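Local coordinates for peptide-binding protein (Photobacterium damsela subsp. piscicida, PDB 6SQX), which is a secreted endopeptidase of the NlpC/P60 family that cleaves the peptidoglycan of potentially competing bacteria, probably by a cysteine-peptidase mechanism, at residues Asn120-Ser123 / Glu124-Leu128; Tyr59-Thr62 / Gln63-Gln67. All coordinates share one frame; numbering follows the deposited sequence. Where two conformers were deposited one is given.

Contact 1 of 2, residues Asn120-Ser123 / Glu124-Leu128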
ATOM      1  N   ASN A 120      -3.330   7.295  27.800  1.00 32.90           N
ATOM      2  CA  ASN A 120      -2.342   7.286  28.876  1.00 32.96           C
ATOM      3  C   ASN A 120      -1.705   5.911  29.041  1.00 33.31           C
ATOM      4  O   ASN A 120      -0.479   5.795  29.156  1.00 33.26           O
ATOM      5  CB  ASN A 120      -2.953   7.773  30.190  1.00 35.40           C
ATOM      6  CG  ASN A 120      -3.246   9.244  30.156  1.00 39.75           C
ATOM      7  OD1 ASN A 120      -2.900   9.913  29.176  1.00 42.01           O
ATOM      8  ND2 ASN A 120      -3.874   9.766  31.204  1.00 42.49           N
ATOM      9  N   SER A 121      -2.521   4.853  29.041  1.00 33.03           N
ATOM     10  CA  SER A 121      -1.972   3.513  29.225  0.60 33.46           C
ATOM     11  C   SER A 121      -1.073   3.134  28.057  1.00 33.20           C
ATOM     12  O   SER A 121      -0.049   2.462  28.238  1.00 33.93           O
ATOM     13  CB  SER A 121      -3.105   2.500  29.392  0.60 35.36           C
ATOM     14  OG  SER A 121      -3.707   2.188  28.146  0.60 36.85           O
ATOM     15  N   ILE A 122      -1.436   3.568  26.856  1.00 31.48           N
ATOM     16  CA  ILE A 122      -0.621   3.300  25.680  1.00 30.07           C
ATOM     17  C   ILE A 122       0.706   4.047  25.760  1.00 30.00           C
ATOM     18  O   ILE A 122       1.769   3.482  25.479  1.00 31.57           O
ATOM     19  CB  ILE A 122      -1.401   3.636  24.400  1.00 29.63           C
ATOM     20  CG1 ILE A 122      -2.623   2.725  24.285  1.00 29.59           C
ATOM     21  CG2 ILE A 122      -0.502   3.519  23.161  1.00 30.35           C
ATOM     22  CD1 ILE A 122      -3.557   3.151  23.214  1.00 28.96           C
ATOM     23  N   SER A 123       0.660   5.338  26.103  1.00 30.54           N
ATOM     24  CA  SER A 123       1.884   6.125  26.230  0.55 31.13           C
ATOM     25  C   SER A 123       2.821   5.515  27.265  1.00 31.04           C
ATOM     26  O   SER A 123       4.042   5.441  27.051  1.00 33.17           O
ATOM     27  CB  SER A 123       1.531   7.570  26.601  0.55 32.18           C
ATOM     28  OG  SER A 123       2.683   8.303  26.993  0.55 32.42           O
ATOM     29  N   GLU A 124       2.266   5.082  28.402  0.51 30.86           N
ATOM     30  CA  GLU A 124       3.079   4.391  29.405  0.51 33.08           C
ATOM     31  C   GLU A 124       3.784   3.193  28.792  0.51 31.07           C
ATOM     32  O   GLU A 124       5.001   3.022  28.947  0.51 32.43           O
ATOM     33  CB  GLU A 124       2.208   3.903  30.564  0.51 39.07           C
ATOM     34  CG  GLU A 124       1.781   4.940  31.574  0.51 46.60           C
ATOM     35  CD  GLU A 124       1.085   4.295  32.757  0.51 53.81           C
ATOM     36  OE1 GLU A 124       1.782   3.693  33.601  0.51 56.16           O
ATOM     37  OE2 GLU A 124      -0.162   4.367  32.826  0.51 56.25           O
ATOM     38  N   ASN A 125       3.025   2.339  28.100  1.00 29.97           N
ATOM     39  CA  ASN A 125       3.575   1.105  27.544  1.00 29.57           C
ATOM     40  C   ASN A 125       4.619   1.382  26.467  1.00 29.01           C
ATOM     41  O   ASN A 125       5.525   0.562  26.251  1.00 30.54           O
ATOM     42  CB  ASN A 125       2.426   0.286  26.965  1.00 30.10           C
ATOM     43  CG  ASN A 125       2.772  -1.190  26.776  1.00 31.61           C
ATOM     44  OD1 ASN A 125       3.586  -1.762  27.515  1.00 32.53           O
ATOM     45  ND2 ASN A 125       2.126  -1.821  25.792  1.00 32.82           N
ATOM     46  N   MET A 126       4.495   2.511  25.756  1.00 28.56           N
ATOM     47  CA  MET A 126       5.498   2.874  24.758  1.00 29.58           C
ATOM     48  C   MET A 126       6.852   3.156  25.391  1.00 29.30           C
ATOM     49  O   MET A 126       7.883   2.972  24.736  1.00 30.12           O
ATOM     50  CB  MET A 126       5.037   4.085  23.939  1.00 27.76           C
ATOM     51  CG  MET A 126       3.842   3.749  23.064  1.00 26.35           C
ATOM     52  SD  MET A 126       3.043   5.215  22.385  1.00 28.32           S
ATOM     53  CE  MET A 126       4.220   5.780  21.152  1.00 28.20           C
ATOM     54  N   ASN A 127       6.865   3.628  26.638  1.00 30.11           N
ATOM     55  CA  ASN A 127       8.100   3.826  27.411  1.00 32.61           C
ATOM     56  C   ASN A 127       9.172   4.562  26.604  1.00 31.31           C
ATOM     57  O   ASN A 127      10.304   4.092  26.448  1.00 31.26           O
ATOM     58  CB  ASN A 127       8.622   2.494  27.952  1.00 37.84           C
ATOM     59  CG  ASN A 127       9.828   2.669  28.872  1.00 43.07           C
ATOM     60  OD1 ASN A 127       9.967   3.691  29.550  1.00 45.74           O
ATOM     61  ND2 ASN A 127      10.717   1.690  28.870  1.00 45.71           N
ATOM     62  N   LEU A 128       8.806   5.732  26.068  1.00 31.10           N
ATOM     63  CA  LEU A 128       9.722   6.495  25.216  1.00 30.64           C
ATOM     64  C   LEU A 128      10.900   7.104  25.960  1.00 32.08           C
ATOM     65  O   LEU A 128      11.872   7.511  25.306  1.00 31.55           O
ATOM     66  CB  LEU A 128       8.970   7.605  24.461  1.00 30.78           C
ATOM     67  CG  LEU A 128       7.933   7.106  23.464  1.00 30.35           C
ATOM     68  CD1 LEU A 128       7.249   8.274  22.762  1.00 32.69           C
ATOM     69  CD2 LEU A 128       8.630   6.170  22.466  1.00 30.44           C
TER
HETATM   70  O   HOH W   1       6.310   7.004  26.641  1.00 30.57           O
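The C-terminal end of helix 118-126 is where I122 and M126, one turn apart on its buried side, meet through the CG2 methyl and the thioether sulfur. I122 CG2 lies 4.0 Å from M126 SD, the two side chains crossing at a slant. M126 leaves the backbone with CG anti to its own carbonyl carbon (chi1 -67°), which lays CG against the preceding turn, 3.2 Å from I122 O; chi3 bends the end of the chain, and the M126 side chain also touches E94 and I98 of helix 90-102. In the helix backbone E124 N donates to N120 O (2.9 Å), N125 N to S121 O, and M126 N to I122 O (2.9 Å). N127 N gives S123 O only a weak bond of 3.4 Å, and N127 is the residue that leaves helical geometry, with positive phi (48°). A water extends this C-terminal turn, donating to S123 O at 2.8 Å and accepting from L128 N at 2.9 Å. On the more exposed side E124 CG packs 3.4 Å from N120 O. The M126 carbonyl accepts a hydrogen bond from H191 NE2, and N125 OD1 one from D195 N, joining the helix end to strand 186-192 and the residues after it.

Contact 2 of 2, residues Tyr59-Thr62 / Gln63-Gln67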
ATOM      1  N   TYR A  59      16.979  -0.272  -8.174  1.00 21.03           N
ATOM      2  CA  TYR A  59      16.420   0.669  -7.215  1.00 20.35           C
ATOM      3  C   TYR A  59      15.587  -0.063  -6.176  1.00 21.00           C
ATOM      4  O   TYR A  59      15.725   0.183  -4.977  1.00 21.66           O
ATOM      5  CB  TYR A  59      15.606   1.749  -7.932  1.00 21.18           C
ATOM      6  CG  TYR A  59      14.972   2.779  -7.045  1.00 21.51           C
ATOM      7  CD1 TYR A  59      15.749   3.670  -6.319  1.00 22.00           C
ATOM      8  CD2 TYR A  59      13.578   2.883  -6.939  1.00 21.04           C
ATOM      9  CE1 TYR A  59      15.169   4.638  -5.517  1.00 22.03           C
ATOM     10  CE2 TYR A  59      12.980   3.846  -6.135  1.00 22.12           C
ATOM     11  CZ  TYR A  59      13.783   4.730  -5.410  1.00 22.29           C
ATOM     12  OH  TYR A  59      13.198   5.684  -4.613  1.00 23.33           O
ATOM     13  N   PHE A  60      14.726  -1.002  -6.625  1.00 19.87           N
ATOM     14  CA  PHE A  60      13.943  -1.800  -5.685  1.00 19.26           C
ATOM     15  C   PHE A  60      14.833  -2.457  -4.626  1.00 21.11           C
ATOM     16  O   PHE A  60      14.523  -2.414  -3.429  1.00 21.11           O
ATOM     17  CB  PHE A  60      13.087  -2.844  -6.430  1.00 19.27           C
ATOM     18  CG  PHE A  60      12.204  -3.648  -5.526  1.00 19.45           C
ATOM     19  CD1 PHE A  60      12.725  -4.704  -4.775  1.00 21.08           C
ATOM     20  CD2 PHE A  60      10.844  -3.352  -5.426  1.00 20.51           C
ATOM     21  CE1 PHE A  60      11.917  -5.414  -3.888  1.00 20.23           C
ATOM     22  CE2 PHE A  60      10.026  -4.068  -4.557  1.00 21.15           C
ATOM     23  CZ  PHE A  60      10.573  -5.111  -3.785  1.00 21.11           C
ATOM     24  N   ASN A  61      15.903  -3.125  -5.054  1.00 21.45           N
ATOM     25  CA  ASN A  61      16.740  -3.817  -4.074  1.00 23.49           C
ATOM     26  C   ASN A  61      17.358  -2.838  -3.076  1.00 21.84           C
ATOM     27  O   ASN A  61      17.405  -3.116  -1.874  1.00 21.87           O
ATOM     28  CB  ASN A  61      17.781  -4.687  -4.772  1.00 27.69           C
ATOM     29  CG  ASN A  61      17.184  -6.029  -5.271  1.00 33.26           C
ATOM     30  OD1 ASN A  61      16.099  -6.445  -4.830  1.00 34.15           O
ATOM     31  ND2 ASN A  61      17.904  -6.710  -6.161  1.00 37.63           N
ATOM     32  N   THR A  62      17.775  -1.653  -3.543  1.00 20.29           N
ATOM     33  CA  THR A  62      18.338  -0.677  -2.614  1.00 21.64           C
ATOM     34  C   THR A  62      17.309  -0.241  -1.590  1.00 20.22           C
ATOM     35  O   THR A  62      17.598  -0.189  -0.386  1.00 21.45           O
ATOM     36  CB  THR A  62      18.866   0.531  -3.375  1.00 23.12           C
ATOM     37  OG1 THR A  62      19.938   0.105  -4.236  1.00 24.26           O
ATOM     38  CG2 THR A  62      19.402   1.597  -2.385  1.00 23.33           C
ATOM     39  N   GLN A  63      16.077   0.038  -2.042  1.00 19.36           N
ATOM     40  CA  GLN A  63      15.078   0.550  -1.117  1.00 20.00           C
ATOM     41  C   GLN A  63      14.552  -0.554  -0.213  1.00 19.17           C
ATOM     42  O   GLN A  63      14.315  -0.336   0.990  1.00 19.93           O
ATOM     43  CB  GLN A  63      13.893   1.179  -1.875  1.00 19.88           C
ATOM     44  CG  GLN A  63      14.293   2.310  -2.869  1.00 19.96           C
ATOM     45  CD  GLN A  63      15.106   3.441  -2.216  1.00 21.11           C
ATOM     46  OE1 GLN A  63      16.253   3.245  -1.841  1.00 22.47           O
ATOM     47  NE2 GLN A  63      14.492   4.620  -2.074  1.00 22.17           N
ATOM     48  N   TYR A  64      14.319  -1.732  -0.807  1.00 19.50           N
ATOM     49  CA  TYR A  64      13.692  -2.834  -0.078  1.00 19.10           C
ATOM     50  C   TYR A  64      14.608  -3.380   1.016  1.00 19.68           C
ATOM     51  O   TYR A  64      14.133  -3.746   2.105  1.00 19.60           O
ATOM     52  CB  TYR A  64      13.350  -3.950  -1.061  1.00 19.23           C
ATOM     53  CG  TYR A  64      12.565  -5.102  -0.494  1.00 19.09           C
ATOM     54  CD1 TYR A  64      11.222  -4.947  -0.156  1.00 19.52           C
ATOM     55  CD2 TYR A  64      13.139  -6.370  -0.371  1.00 18.76           C
ATOM     56  CE1 TYR A  64      10.461  -6.035   0.307  1.00 18.78           C
ATOM     57  CE2 TYR A  64      12.396  -7.437   0.094  1.00 18.89           C
ATOM     58  CZ  TYR A  64      11.071  -7.245   0.453  1.00 18.49           C
ATOM     59  OH  TYR A  64      10.295  -8.312   0.894  1.00 19.39           O
ATOM     60  N   TYR A  65      15.917  -3.427   0.754  1.00 19.84           N
ATOM     61  CA  TYR A  65      16.892  -3.912   1.735  1.00 20.75           C
ATOM     62  C   TYR A  65      17.553  -2.800   2.541  1.00 20.98           C
ATOM     63  O   TYR A  65      18.519  -3.073   3.266  1.00 21.35           O
ATOM     64  CB  TYR A  65      17.965  -4.786   1.053  1.00 21.88           C
ATOM     65  CG  TYR A  65      17.372  -6.069   0.485  1.00 20.82           C
ATOM     66  CD1 TYR A  65      16.994  -7.117   1.326  1.00 21.58           C
ATOM     67  CD2 TYR A  65      17.192  -6.228  -0.890  1.00 22.06           C
ATOM     68  CE1 TYR A  65      16.451  -8.304   0.806  1.00 22.23           C
ATOM     69  CE2 TYR A  65      16.639  -7.397  -1.399  1.00 21.84           C
ATOM     70  CZ  TYR A  65      16.289  -8.429  -0.550  1.00 22.29           C
ATOM     71  OH  TYR A  65      15.743  -9.613  -1.088  1.00 23.81           O
ATOM     72  N   PHE A  66      17.014  -1.583   2.482  1.00 20.62           N
ATOM     73  CA  PHE A  66      17.665  -0.457   3.151  1.00 20.70           C
ATOM     74  C   PHE A  66      17.825  -0.708   4.641  1.00 20.51           C
ATOM     75  O   PHE A  66      18.834  -0.296   5.237  1.00 21.62           O
ATOM     76  CB  PHE A  66      16.817   0.792   2.934  1.00 20.57           C
ATOM     77  CG  PHE A  66      17.387   2.011   3.577  1.00 21.56           C
ATOM     78  CD1 PHE A  66      18.546   2.601   3.087  1.00 22.38           C
ATOM     79  CD2 PHE A  66      16.750   2.591   4.661  1.00 22.47           C
ATOM     80  CE1 PHE A  66      19.053   3.767   3.687  1.00 24.68           C
ATOM     81  CE2 PHE A  66      17.241   3.761   5.263  1.00 24.22           C
ATOM     82  CZ  PHE A  66      18.410   4.326   4.769  1.00 24.75           C
ATOM     83  N   GLN A  67      16.860  -1.374   5.281  1.00 20.24           N
ATOM     84  CA  GLN A  67      16.986  -1.578   6.729  1.00 19.27           C
ATOM     85  C   GLN A  67      18.100  -2.548   7.090  1.00 19.64           C
ATOM     86  O   GLN A  67      18.450  -2.651   8.266  1.00 21.38           O
ATOM     87  CB  GLN A  67      15.663  -2.075   7.345  1.00 20.55           C
ATOM     88  CG  GLN A  67      14.491  -1.133   7.112  1.00 20.68           C
ATOM     89  CD  GLN A  67      14.713   0.272   7.629  1.00 20.60           C
ATOM     90  OE1 GLN A  67      15.538   0.527   8.512  1.00 20.66           O
ATOM     91  NE2 GLN A  67      13.925   1.182   7.113  1.00 20.95           N
TER
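Local i to i+4 packing joins Y59 to Q63 and F60 to Y64 over the last turn of helix 50-64, where its end runs against strand 186-192. Q63 CG sits over one face of the Y59 ring in a CH-pi contact, 3.7 Å from the centroid and 16° off the ring normal. The bend of Q63 at chi2 (-55°) folds its amide back over the phenol, with the two planes stacked 30° apart. This places Q63 NE2 3.0 Å from Y59 OH; the hydrogen bond of NE2 goes to the carbonyl of P81. F60 and Y64 run side by side in the same direction; F60 CE1 lies over a face of the Y64 ring, 3.5 Å from Y64 CG, but the rings are slid so far apart that they barely overlap. A third pair follows, N61 OD1 lying at the edge of the Y65 ring, 3.6 Å from Y65 CE2. Backbone bonds from Q63 N to Y59 O, from Y64 N to F60 O (2.7 Å) and from Y65 N to N61 O (3.0 Å) hold these pairs in step. With the Q63 amide stacked at a tilt on Y59, the bonds of Q63 NE2 to P81 and of Y65 OH to W226 NE1 tie this aromatic helix end to other parts of the chain.

In the fold
From the N terminus, after strand 23-25, helix 50-64 is the first helix, and contact 2 lies across its last turn; the chain then passes through strands 76-78 and 87-89 and helix 90-102 before helix 118-126, whose end carries contact 1. The two therefore stand in series, neither enclosing nor crossing the other, and each spans a single helical turn without closing a larger loop. The centres of contact 1 and contact 2 are about 32 Å apart and the nearest atoms of contact 1 and contact 2 about 17 Å apart, so they do not touch. Both helix ends nevertheless meet the region of the SH3 family match: residues 59-67 pack on P186 and M188, whereas 120-128 bonds to the end of strand 186-192 and the residues after it.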